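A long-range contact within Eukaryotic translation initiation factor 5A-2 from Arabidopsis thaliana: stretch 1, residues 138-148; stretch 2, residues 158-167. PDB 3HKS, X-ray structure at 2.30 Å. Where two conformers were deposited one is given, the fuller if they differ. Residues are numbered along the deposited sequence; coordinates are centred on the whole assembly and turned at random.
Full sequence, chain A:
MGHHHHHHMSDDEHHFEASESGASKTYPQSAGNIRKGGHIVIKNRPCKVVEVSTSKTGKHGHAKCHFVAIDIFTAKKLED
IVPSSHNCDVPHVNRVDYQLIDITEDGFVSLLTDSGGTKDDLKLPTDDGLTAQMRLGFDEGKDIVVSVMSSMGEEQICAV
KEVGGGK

Stretch 1, residues 138-148: FDEGKDIVVSV
Stretch 2 158-167: CAVKEVGGGK

Two antiparallel strands form a ladder, 142-148 and one that begins before Cys 158; their axes come within 4.6 Å and their directions differ by 149°. The register pairs Ser 147 with Ala 159, Val 146 with Val 160, Val 145 with Lys 161 and Ile 144 with Glu 162. The CA atoms of Ser 147 and Ala 159 are 5.0 Å apart, those of Val 146 and Val 160 4.8 Å, those of Val 145 and Lys 161 5.4 Å, and those of Ile 144 and Glu 162 4.5 Å.

Backbone polar groups are satisfied in alternation. Ser 147 N donates to Ala 159 O (3.0 Å), and Cys 158 N donates to Ser 147 O (2.9 Å). Val 145 N donates to Lys 161 O (2.8 Å) and Lys 161 N returns to Val 145 O (3.0 Å). These four bonds are nearly straight, at 163-172°. Val 163 N reaches Asp 143 O (2.8 Å), and Asp 143 N reaches Gly 164 O (2.9 Å). Asp 143 O also receives a CA-H contact from Glu 162 CA (3.2 Å), and Lys 161 O one from Ile 144 CA (3.4 Å).

The chain turns a corner at Gly 164, phi/psi 153/-163, where a CB would jam against the preceding carbonyl. Gly 165 (72/-162) and Gly 166 (131/171) follow. Beyond the corner the pairing weakens: Gly 166 N to Gly 141 O is 3.1 Å, but the angle is 130° and the bond is weak.

Stretch 1 enters from a helix. Gly 141, phi/psi 71/25, is the first residue to leave helical phi/psi, in a Schellman motif, and Gly 141 N is bonded to Phe 138 O (3.2 Å). A CB on Gly 141 would lie 2.7 Å from Lys 167 CE, a clash. The Lys 167 side chain, chi1 m and then t throughout, brings NZ to Asp 139 O (3.1 Å). A water accepts from Lys 167 NZ (2.9 Å) and donates to Phe 138 O (2.6 Å).

Lys 142 (chi1 m, chi2 -134°, chi3 t, chi4 137°) carries the charge pairing. Lys 142 NZ makes a salt bridge to Glu 162 OE2 (2.9 Å), and a second, with a weak hydrogen bond, to Glu 140 OE2 (3.3 Å). A second water donates to Glu 140 OE2 (2.5 Å) and weakly to Glu 162 OE2 (3.5 Å). Glu 162 is p, t, -76°; Glu 140 is m, t, 132°.

Ile 144 (m, m), Val 146 (t), Val 160 (t) and Glu 162 share one face; Ile 144 CG2 meets Val 160 CG1 at 3.7 Å. Val 145 (t), Ser 147 (m), Ala 159 and Lys 161 (p, t, t, t) lie on the other. Ser 147 OG is hydrogen-bonded elsewhere in the structure.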

# COMPACT_ATOMS: atom_id res chain seq x y z
N PHE A 138 -2.02 -16.46 -17.42
CA PHE A 138 -1.49 -15.93 -18.67
C PHE A 138 -1.24 -17.01 -19.72
O PHE A 138 -1.56 -16.81 -20.89
CB PHE A 138 -0.20 -15.11 -18.43
CG PHE A 138 0.26 -14.35 -19.65
CD1 PHE A 138 -0.49 -13.29 -20.15
CD2 PHE A 138 1.44 -14.69 -20.29
CE1 PHE A 138 -0.07 -12.59 -21.27
CE2 PHE A 138 1.88 -13.99 -21.41
CZ PHE A 138 1.12 -12.96 -21.91
N ASP A 139 -0.63 -18.13 -19.30
CA ASP A 139 -0.40 -19.26 -20.21
C ASP A 139 -1.72 -19.86 -20.71
O ASP A 139 -1.81 -20.31 -21.87
CB ASP A 139 0.45 -20.35 -19.53
CG ASP A 139 1.92 -19.94 -19.35
OD1 ASP A 139 2.36 -18.90 -19.93
OD2 ASP A 139 2.65 -20.67 -18.63
N GLU A 140 -2.74 -19.82 -19.85
CA GLU A 140 -4.06 -20.36 -20.13
C GLU A 140 -4.95 -19.41 -20.97
O GLU A 140 -6.06 -19.79 -21.35
CB GLU A 140 -4.80 -20.71 -18.82
CG GLU A 140 -4.21 -21.85 -17.99
CD GLU A 140 -5.08 -22.21 -16.75
OE1 GLU A 140 -5.35 -23.42 -16.54
OE2 GLU A 140 -5.51 -21.31 -15.98
N GLY A 141 -4.47 -18.19 -21.24
CA GLY A 141 -5.24 -17.22 -22.01
C GLY A 141 -6.43 -16.65 -21.25
O GLY A 141 -7.40 -16.18 -21.85
N LYS A 142 -6.34 -16.69 -19.93
CA LYS A 142 -7.40 -16.17 -19.09
C LYS A 142 -7.31 -14.67 -18.90
O LYS A 142 -6.24 -14.08 -19.06
CB LYS A 142 -7.39 -16.88 -17.73
CG LYS A 142 -7.55 -18.38 -17.88
CD LYS A 142 -8.56 -18.93 -16.92
CE LYS A 142 -8.81 -20.41 -17.17
NZ LYS A 142 -8.85 -21.11 -15.87
N ASP A 143 -8.46 -14.06 -18.61
CA ASP A 143 -8.52 -12.66 -18.23
C ASP A 143 -8.10 -12.55 -16.78
O ASP A 143 -8.84 -12.94 -15.87
CB ASP A 143 -9.94 -12.11 -18.43
CG ASP A 143 -10.36 -12.08 -19.90
OD1 ASP A 143 -9.48 -11.92 -20.77
OD2 ASP A 143 -11.58 -12.21 -20.18
N ILE A 144 -6.88 -12.05 -16.56
CA ILE A 144 -6.31 -11.95 -15.22
C ILE A 144 -6.28 -10.50 -14.79
O ILE A 144 -5.79 -9.64 -15.52
CB ILE A 144 -4.90 -12.61 -15.13
CG1 ILE A 144 -4.94 -14.12 -15.45
CG2 ILE A 144 -4.23 -12.33 -13.77
CD1 ILE A 144 -5.61 -15.02 -14.36
N VAL A 145 -6.83 -10.24 -13.60
CA VAL A 145 -6.85 -8.91 -13.00
C VAL A 145 -5.89 -8.89 -11.81
O VAL A 145 -5.96 -9.75 -10.94
CB VAL A 145 -8.29 -8.47 -12.57
CG1 VAL A 145 -8.28 -7.08 -11.94
CG2 VAL A 145 -9.21 -8.47 -13.77
N VAL A 146 -5.02 -7.90 -11.79
CA VAL A 146 -3.95 -7.78 -10.81
C VAL A 146 -4.20 -6.52 -9.99
O VAL A 146 -4.34 -5.43 -10.56
CB VAL A 146 -2.55 -7.70 -11.52
CG1 VAL A 146 -1.42 -7.49 -10.53
CG2 VAL A 146 -2.30 -8.95 -12.37
N SER A 147 -4.28 -6.68 -8.66
CA SER A 147 -4.40 -5.53 -7.75
C SER A 147 -3.03 -5.05 -7.30
O SER A 147 -2.20 -5.84 -6.89
CB SER A 147 -5.24 -5.90 -6.51
OG SER A 147 -6.49 -6.45 -6.88
N VAL A 148 -2.80 -3.75 -7.41
CA VAL A 148 -1.54 -3.14 -7.02
C VAL A 148 -1.77 -2.16 -5.87
O VAL A 148 -2.63 -1.27 -5.95
CB VAL A 148 -0.86 -2.41 -8.22
CG1 VAL A 148 0.41 -1.68 -7.79
CG2 VAL A 148 -0.57 -3.40 -9.39
N CYS A 158 -0.64 -7.24 -4.86
CA CYS A 158 -1.18 -7.73 -3.59
C CYS A 158 -2.37 -8.70 -3.75
O CYS A 158 -2.76 -9.36 -2.78
CB CYS A 158 -1.57 -6.53 -2.70
SG CYS A 158 -2.95 -5.53 -3.38
N ALA A 159 -2.93 -8.80 -4.95
CA ALA A 159 -3.99 -9.79 -5.24
C ALA A 159 -4.04 -10.15 -6.72
O ALA A 159 -3.63 -9.36 -7.57
CB ALA A 159 -5.35 -9.29 -4.77
N VAL A 160 -4.53 -11.35 -7.02
CA VAL A 160 -4.67 -11.83 -8.39
C VAL A 160 -5.99 -12.60 -8.50
O VAL A 160 -6.27 -13.46 -7.68
CB VAL A 160 -3.49 -12.75 -8.81
CG1 VAL A 160 -3.70 -13.32 -10.23
CG2 VAL A 160 -2.16 -12.01 -8.71
N LYS A 161 -6.78 -12.31 -9.53
CA LYS A 161 -7.98 -13.09 -9.83
C LYS A 161 -8.17 -13.27 -11.33
O LYS A 161 -7.75 -12.44 -12.13
CB LYS A 161 -9.23 -12.43 -9.23
CG LYS A 161 -9.53 -11.06 -9.79
CD LYS A 161 -10.79 -10.43 -9.18
CE LYS A 161 -10.85 -8.93 -9.50
NZ LYS A 161 -12.24 -8.37 -9.43
N GLU A 162 -8.82 -14.38 -11.71
CA GLU A 162 -9.27 -14.53 -13.09
C GLU A 162 -10.74 -14.15 -13.24
O GLU A 162 -11.55 -14.44 -12.36
CB GLU A 162 -9.00 -15.93 -13.64
CG GLU A 162 -9.60 -17.06 -12.85
CD GLU A 162 -9.86 -18.27 -13.73
OE1 GLU A 162 -10.84 -18.23 -14.51
OE2 GLU A 162 -9.08 -19.23 -13.65
N VAL A 163 -11.07 -13.47 -14.33
CA VAL A 163 -12.44 -13.00 -14.51
C VAL A 163 -13.12 -13.54 -15.78
O VAL A 163 -14.23 -13.14 -16.11
CB VAL A 163 -12.56 -11.43 -14.43
CG1 VAL A 163 -12.19 -10.92 -13.03
CG2 VAL A 163 -11.74 -10.75 -15.50
N GLY A 164 -12.44 -14.46 -16.47
CA GLY A 164 -13.02 -15.11 -17.66
C GLY A 164 -11.98 -15.60 -18.65
O GLY A 164 -10.80 -15.73 -18.31
N GLY A 165 -12.43 -15.86 -19.88
CA GLY A 165 -11.54 -16.29 -20.96
C GLY A 165 -11.02 -17.71 -20.82
O GLY A 165 -11.57 -18.52 -20.08
N GLY A 166 -9.94 -18.01 -21.55
CA GLY A 166 -9.36 -19.35 -21.59
C GLY A 166 -9.12 -19.79 -23.02
O GLY A 166 -9.57 -19.14 -23.95
N LYS A 167 -8.41 -20.91 -23.19
CA LYS A 167 -8.07 -21.44 -24.51
C LYS A 167 -8.81 -22.75 -24.80
O LYS A 167 -9.21 -23.45 -23.86
CB LYS A 167 -6.56 -21.63 -24.62
CG LYS A 167 -5.80 -20.32 -24.56
CD LYS A 167 -4.32 -20.50 -24.62
CE LYS A 167 -3.63 -19.14 -24.51
NZ LYS A 167 -2.20 -19.31 -24.83
O HOH W 1 -0.85 -17.27 -23.36
O HOH W 2 -5.84 -20.48 -13.60